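PDB 6U7J: beta-glucuronidase from uncultured Clostridium sp., which hydrolyses beta-D-glucuronides, probably releasing the parent compounds of conjugates such as estrogen glucuronides in the gut. Local coordinates for residues I467-G472 against I492-K497; P485-D490 against E533-A538. All coordinates share one frame; numbering follows the deposited sequence.

Interaction 1 (I467-G472 against I492-K497); sequences INRYFG and IKWHEK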
loop_
_atom_site.group_PDB
_atom_site.type_symbol
_atom_site.label_atom_id
_atom_site.label_comp_id
_atom_site.label_asym_id
_atom_site.label_seq_id
_atom_site.Cartn_x
_atom_site.Cartn_y
_atom_site.Cartn_z
ATOM N N ILE B 467 -6.991 -29.126 -16.363
ATOM C CA ILE B 467 -6.543 -29.324 -14.989
ATOM C C ILE B 467 -6.236 -27.980 -14.336
ATOM O O ILE B 467 -5.669 -27.075 -14.963
ATOM C CB ILE B 467 -5.322 -30.271 -14.903
ATOM C CG1 ILE B 467 -4.066 -29.627 -15.511
ATOM C CG2 ILE B 467 -5.636 -31.592 -15.601
ATOM C CD1 ILE B 467 -2.813 -30.458 -15.342
ATOM N N ASN B 468 -6.643 -27.859 -13.074
ATOM C CA ASN B 468 -6.345 -26.713 -12.227
ATOM C C ASN B 468 -5.209 -27.115 -11.292
ATOM O O ASN B 468 -5.376 -28.009 -10.455
ATOM C CB ASN B 468 -7.575 -26.290 -11.421
ATOM C CG ASN B 468 -8.677 -25.683 -12.290
ATOM O OD1 ASN B 468 -8.498 -25.470 -13.491
ATOM N ND2 ASN B 468 -9.822 -25.392 -11.675
ATOM N N ARG B 469 -4.060 -26.464 -11.431
ATOM C CA ARG B 469 -2.855 -26.933 -10.766
ATOM C C ARG B 469 -2.103 -25.744 -10.205
ATOM O O ARG B 469 -1.823 -24.790 -10.934
ATOM C CB ARG B 469 -1.962 -27.718 -11.736
ATOM C CG ARG B 469 -2.402 -29.174 -11.921
ATOM C CD ARG B 469 -2.376 -29.884 -10.593
ATOM N NE ARG B 469 -2.861 -31.258 -10.628
ATOM C CZ ARG B 469 -4.055 -31.632 -10.175
ATOM N NH1 ARG B 469 -4.893 -30.721 -9.682
ATOM N NH2 ARG B 469 -4.412 -32.914 -10.201
ATOM N N TYR B 470 -1.764 -25.814 -8.922
ATOM C CA TYR B 470 -1.162 -24.706 -8.202
ATOM C C TYR B 470 0.118 -25.156 -7.518
ATOM O O TYR B 470 0.330 -24.959 -6.314
ATOM C CB TYR B 470 -2.144 -24.131 -7.193
ATOM C CG TYR B 470 -3.335 -23.460 -7.806
ATOM C CD1 TYR B 470 -3.282 -22.126 -8.162
ATOM C CD2 TYR B 470 -4.527 -24.155 -8.018
ATOM C CE1 TYR B 470 -4.362 -21.484 -8.699
ATOM C CE2 TYR B 470 -5.644 -23.513 -8.562
ATOM C CZ TYR B 470 -5.544 -22.174 -8.900
ATOM O OH TYR B 470 -6.602 -21.501 -9.442
ATOM N N PHE B 471 0.987 -25.797 -8.290
ATOM C CA PHE B 471 2.320 -26.079 -7.797
ATOM C C PHE B 471 3.040 -24.770 -7.506
ATOM O O PHE B 471 2.964 -23.814 -8.279
ATOM C CB PHE B 471 3.079 -26.928 -8.812
ATOM C CG PHE B 471 2.511 -28.326 -8.969
ATOM C CD1 PHE B 471 2.522 -29.217 -7.905
ATOM C CD2 PHE B 471 1.961 -28.739 -10.167
ATOM C CE1 PHE B 471 1.999 -30.504 -8.043
ATOM C CE2 PHE B 471 1.445 -30.022 -10.310
ATOM C CZ PHE B 471 1.470 -30.902 -9.252
ATOM N N GLY B 472 3.725 -24.724 -6.369
ATOM C CA GLY B 472 4.302 -23.490 -5.873
ATOM C C GLY B 472 3.359 -22.642 -5.040
ATOM O O GLY B 472 3.780 -21.590 -4.538
ATOM N N ILE B 492 2.308 -35.116 -17.763
ATOM C CA ILE B 492 2.548 -36.318 -18.551
ATOM C C ILE B 492 1.640 -37.452 -18.081
ATOM O O ILE B 492 1.139 -38.236 -18.897
ATOM C CB ILE B 492 4.040 -36.695 -18.508
ATOM C CG1 ILE B 492 4.871 -35.634 -19.239
ATOM C CG2 ILE B 492 4.268 -38.049 -19.163
ATOM C CD1 ILE B 492 6.368 -35.821 -19.081
ATOM N N LYS B 493 1.386 -37.535 -16.768
ATOM C CA LYS B 493 0.452 -38.540 -16.258
ATOM C C LYS B 493 -0.967 -38.322 -16.797
ATOM O O LYS B 493 -1.658 -39.289 -17.143
ATOM C CB LYS B 493 0.460 -38.543 -14.726
ATOM C CG LYS B 493 1.812 -38.963 -14.149
ATOM C CD LYS B 493 1.745 -39.399 -12.688
ATOM C CE LYS B 493 1.311 -38.266 -11.781
ATOM N NZ LYS B 493 1.594 -38.552 -10.339
ATOM N N TRP B 494 -1.416 -37.066 -16.893
ATOM C CA TRP B 494 -2.756 -36.800 -17.428
ATOM C C TRP B 494 -2.846 -37.191 -18.903
ATOM O O TRP B 494 -3.876 -37.704 -19.362
ATOM C CB TRP B 494 -3.128 -35.319 -17.249
ATOM C CG TRP B 494 -3.529 -34.921 -15.846
ATOM C CD1 TRP B 494 -2.760 -34.268 -14.931
ATOM C CD2 TRP B 494 -4.799 -35.145 -15.215
ATOM N NE1 TRP B 494 -3.465 -34.076 -13.766
ATOM C CE2 TRP B 494 -4.720 -34.603 -13.915
ATOM C CE3 TRP B 494 -5.994 -35.755 -15.622
ATOM C CZ2 TRP B 494 -5.786 -34.651 -13.018
ATOM C CZ3 TRP B 494 -7.053 -35.804 -14.728
ATOM C CH2 TRP B 494 -6.942 -35.255 -13.442
ATOM N N HIS B 495 -1.784 -36.946 -19.667
ATOM C CA HIS B 495 -1.818 -37.303 -21.080
ATOM C C HIS B 495 -1.773 -38.811 -21.268
ATOM O O HIS B 495 -2.497 -39.365 -22.107
ATOM C CB HIS B 495 -0.656 -36.658 -21.818
ATOM C CG HIS B 495 -0.642 -36.960 -23.280
ATOM N ND1 HIS B 495 -1.704 -36.663 -24.108
ATOM C CD2 HIS B 495 0.305 -37.527 -24.066
ATOM C CE1 HIS B 495 -1.412 -37.033 -25.341
ATOM N NE2 HIS B 495 -0.201 -37.560 -25.343
ATOM N N GLU B 496 -0.931 -39.493 -20.493
ATOM C CA GLU B 496 -0.833 -40.940 -20.634
ATOM C C GLU B 496 -2.141 -41.621 -20.247
ATOM O O GLU B 496 -2.546 -42.597 -20.887
ATOM C CB GLU B 496 0.339 -41.467 -19.800
ATOM C CG GLU B 496 1.678 -41.389 -20.534
ATOM C CD GLU B 496 2.872 -41.705 -19.642
ATOM O OE1 GLU B 496 2.685 -41.822 -18.409
ATOM O OE2 GLU B 496 4.005 -41.827 -20.173
ATOM N N LYS B 497 -2.842 -41.091 -19.235
ATOM C CA LYS B 497 -4.029 -41.772 -18.724
ATOM C C LYS B 497 -5.212 -41.658 -19.680
ATOM O O LYS B 497 -6.010 -42.597 -19.792
ATOM C CB LYS B 497 -4.403 -41.228 -17.348
ATOM C CG LYS B 497 -5.723 -41.775 -16.818
ATOM C CD LYS B 497 -5.895 -41.606 -15.308
ATOM C CE LYS B 497 -7.090 -42.431 -14.832
ATOM N NZ LYS B 497 -7.729 -41.877 -13.613
#
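The indole of W494 receives I467 over one face and R469 at its edge, joining the end of strand 465-468 to the outward-lying helix 480-498. These are the first two elements of a beta-alpha-beta unit, strand 465-468, helix 480-498 and the parallel strand 502-506, in the TIM barrel of this family 2 glycosidase. CG2 of I467 stands 3.6 Å from the centroid of the five-membered ring of W494 and only 12° off its normal, a well-centred CH-pi contact. The same methyl is also 3.6 Å from W494 CE2, at the bond fusing the two rings. The other branch of I467 runs beside it: with CG1 set between the backbone N and the carbonyl carbon, CD1 reaches 3.8 Å from W494 CD1, so both arms of the isoleucine grip the indole.

At the edge of the indole, near its plane, NH2 of R469 lies 3.6 Å from W494 CZ2. The guanidinium is turned 56° from the indole plane, so the two groups do not stack. Further polar partners hold R469: NH2 bonds V451 O, NH1 bonds N450 O, and NE forms a salt bridge with D490 OD2. That carboxylate oxygen also accepts the W494 NE1 hydrogen bond, so D490 ties arginine and indole together from one turn earlier on the helix and satisfies the polar atom of the buried tryptophan. The positive charge beside D490 would be expected to favour its ionised form. A bend at chi2 folds the arginine back over its own strand end, where NH1 also donates to N468 O at 2.9 Å, a bent bond of 135° at the hydrogen.

Interaction 2 (P485-D490 against E533-A538); sequences PSLKTD and EENNKA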
loop_
_atom_site.group_PDB
_atom_site.type_symbol
_atom_site.label_atom_id
_atom_site.label_comp_id
_atom_site.label_asym_id
_atom_site.label_seq_id
_atom_site.Cartn_x
_atom_site.Cartn_y
_atom_site.Cartn_z
ATOM N N PRO B 485 9.436 -29.413 -12.145
ATOM C CA PRO B 485 9.321 -30.882 -12.132
ATOM C C PRO B 485 7.927 -31.373 -11.804
ATOM O O PRO B 485 7.439 -32.311 -12.451
ATOM C CB PRO B 485 10.325 -31.302 -11.047
ATOM C CG PRO B 485 11.254 -30.183 -10.940
ATOM C CD PRO B 485 10.462 -28.949 -11.196
ATOM N N SER B 486 7.271 -30.776 -10.800
ATOM C CA SER B 486 5.967 -31.276 -10.386
ATOM C C SER B 486 4.940 -31.153 -11.503
ATOM O O SER B 486 4.130 -32.060 -11.709
ATOM C CB SER B 486 5.485 -30.542 -9.139
ATOM O OG SER B 486 6.342 -30.816 -8.055
ATOM N N LEU B 487 4.944 -30.032 -12.221
ATOM C CA LEU B 487 3.921 -29.841 -13.239
ATOM C C LEU B 487 4.201 -30.703 -14.463
ATOM O O LEU B 487 3.274 -31.305 -15.019
ATOM C CB LEU B 487 3.810 -28.366 -13.629
ATOM C CG LEU B 487 2.598 -28.114 -14.537
ATOM C CD1 LEU B 487 1.286 -28.415 -13.815
ATOM C CD2 LEU B 487 2.581 -26.706 -15.115
ATOM N N LYS B 488 5.468 -30.781 -14.897
ATOM C CA LYS B 488 5.807 -31.641 -16.027
ATOM C C LYS B 488 5.392 -33.080 -15.756
ATOM O O LYS B 488 4.761 -33.725 -16.602
ATOM C CB LYS B 488 7.300 -31.579 -16.331
ATOM C CG LYS B 488 7.690 -32.231 -17.662
ATOM C CD LYS B 488 9.205 -32.121 -17.879
ATOM C CE LYS B 488 9.692 -32.950 -19.076
ATOM N NZ LYS B 488 8.783 -32.771 -20.226
ATOM N N THR B 489 5.708 -33.584 -14.565
ATOM C CA THR B 489 5.339 -34.951 -14.215
ATOM C C THR B 489 3.827 -35.126 -14.223
ATOM O O THR B 489 3.302 -36.104 -14.769
ATOM C CB THR B 489 5.904 -35.306 -12.839
ATOM O OG1 THR B 489 7.333 -35.347 -12.905
ATOM C CG2 THR B 489 5.387 -36.657 -12.383
ATOM N N ASP B 490 3.103 -34.179 -13.623
ATOM C CA ASP B 490 1.653 -34.308 -13.581
ATOM C C ASP B 490 1.059 -34.215 -14.980
ATOM O O ASP B 490 0.188 -35.011 -15.343
ATOM C CB ASP B 490 1.054 -33.249 -12.652
ATOM C CG ASP B 490 -0.335 -33.624 -12.160
ATOM O OD1 ASP B 490 -0.475 -34.669 -11.490
ATOM O OD2 ASP B 490 -1.290 -32.879 -12.458
ATOM N N GLU B 533 6.451 -18.383 -14.416
ATOM C CA GLU B 533 7.546 -18.800 -15.298
ATOM C C GLU B 533 7.836 -20.296 -15.202
ATOM O O GLU B 533 8.021 -20.976 -16.217
ATOM C CB GLU B 533 8.817 -18.045 -14.941
ATOM C CG GLU B 533 8.956 -16.706 -15.559
ATOM C CD GLU B 533 10.112 -15.946 -14.929
ATOM O OE1 GLU B 533 10.855 -16.530 -14.088
ATOM O OE2 GLU B 533 10.292 -14.762 -15.286
ATOM N N GLU B 534 7.966 -20.802 -13.975
ATOM C CA GLU B 534 8.349 -22.192 -13.781
ATOM C C GLU B 534 7.255 -23.129 -14.270
ATOM O O GLU B 534 7.546 -24.155 -14.900
ATOM C CB GLU B 534 8.662 -22.443 -12.308
ATOM C CG GLU B 534 9.964 -21.792 -11.831
ATOM C CD GLU B 534 11.127 -22.180 -12.712
ATOM O OE1 GLU B 534 11.377 -23.394 -12.838
ATOM O OE2 GLU B 534 11.776 -21.287 -13.296
ATOM N N ASN B 535 5.988 -22.795 -13.996
ATOM C CA ASN B 535 4.907 -23.591 -14.557
ATOM C C ASN B 535 4.957 -23.559 -16.079
ATOM O O ASN B 535 4.835 -24.601 -16.732
ATOM C CB ASN B 535 3.554 -23.102 -14.030
ATOM C CG ASN B 535 3.264 -23.616 -12.630
ATOM O OD1 ASN B 535 3.129 -24.822 -12.417
ATOM N ND2 ASN B 535 3.198 -22.704 -11.657
ATOM N N ASN B 536 5.188 -22.379 -16.656
ATOM C CA ASN B 536 5.231 -22.258 -18.107
ATOM C C ASN B 536 6.349 -23.108 -18.697
ATOM O O ASN B 536 6.201 -23.675 -19.790
ATOM C CB ASN B 536 5.401 -20.793 -18.501
ATOM C CG ASN B 536 4.106 -20.019 -18.397
ATOM O OD1 ASN B 536 3.050 -20.606 -18.196
ATOM N ND2 ASN B 536 4.182 -18.698 -18.523
ATOM N N LYS B 537 7.476 -23.205 -17.982
ATOM C CA LYS B 537 8.577 -24.049 -18.431
ATOM C C LYS B 537 8.126 -25.494 -18.581
ATOM O O LYS B 537 8.488 -26.165 -19.552
ATOM C CB LYS B 537 9.732 -23.955 -17.441
ATOM C CG LYS B 537 11.020 -24.556 -17.946
ATOM C CD LYS B 537 12.081 -24.544 -16.861
ATOM C CE LYS B 537 12.785 -25.897 -16.787
ATOM N NZ LYS B 537 14.269 -25.770 -16.830
ATOM N N ALA B 538 7.326 -25.982 -17.628
ATOM C CA ALA B 538 6.833 -27.353 -17.691
ATOM C C ALA B 538 5.997 -27.578 -18.947
ATOM O O ALA B 538 6.214 -28.540 -19.691
ATOM C CB ALA B 538 6.021 -27.671 -16.436
#
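N535 meets L487 where helix 525-540 packs beside helix 480-498, two neighbouring outer helices of the TIM barrel that follow strands 502-506 and 465-468. The amide oxygen OD1 of N535 lies 3.3 Å from CD2 of L487, and the two side chains cross at about a right angle. The same methyl settles 3.5 Å from the backbone O of N535, so it is lodged against both oxygens of one residue. L487 extends its CG anti to the backbone N (chi1 -171°), which carries CD2 across to the other helix. The amide of N535 has its own partner, a weak hydrogen bond from ND2 to C531 O one turn back.

Next in sequence, N536 turns away, its OD1 accepting from Y507 OH. A538 then closes the interface: its CB is 3.6 Å from CB of L487 and 3.5 Å from the backbone N of K488. With so small a side chain here, the CA atoms of A538 and K488 come within 4.7 Å, and the axes of the two segments approach to 8.1 Å at an angle of 33°. The contact is thus one of van der Waals packing, a leucine methyl against two oxygens and an alanine methyl against L487 CB and the K488 backbone, with no directional polar bond between the segments.

Overall arrangement
Interactions 1 and 2 share helix 480-498, which faces strand 465-468 through W494 and helix 525-540 through L487; their centres lie about 9 Å apart. The R469–D490 bridge (NE to OD2, 2.9 Å) runs from one contact to the other. F471 adds a second join, its CD1 3.5 Å from S486 CB and its CD2 3.7 Å from L487 CD1. Segment 467-472 also leads toward the sugar-cleaving end of the barrel: N468 bonds E417, just after strand 409-416, and Y470 bonds E506, at the end of strand 502-506, probably the catalytic carboxylates, as in other family 2 glycosidases.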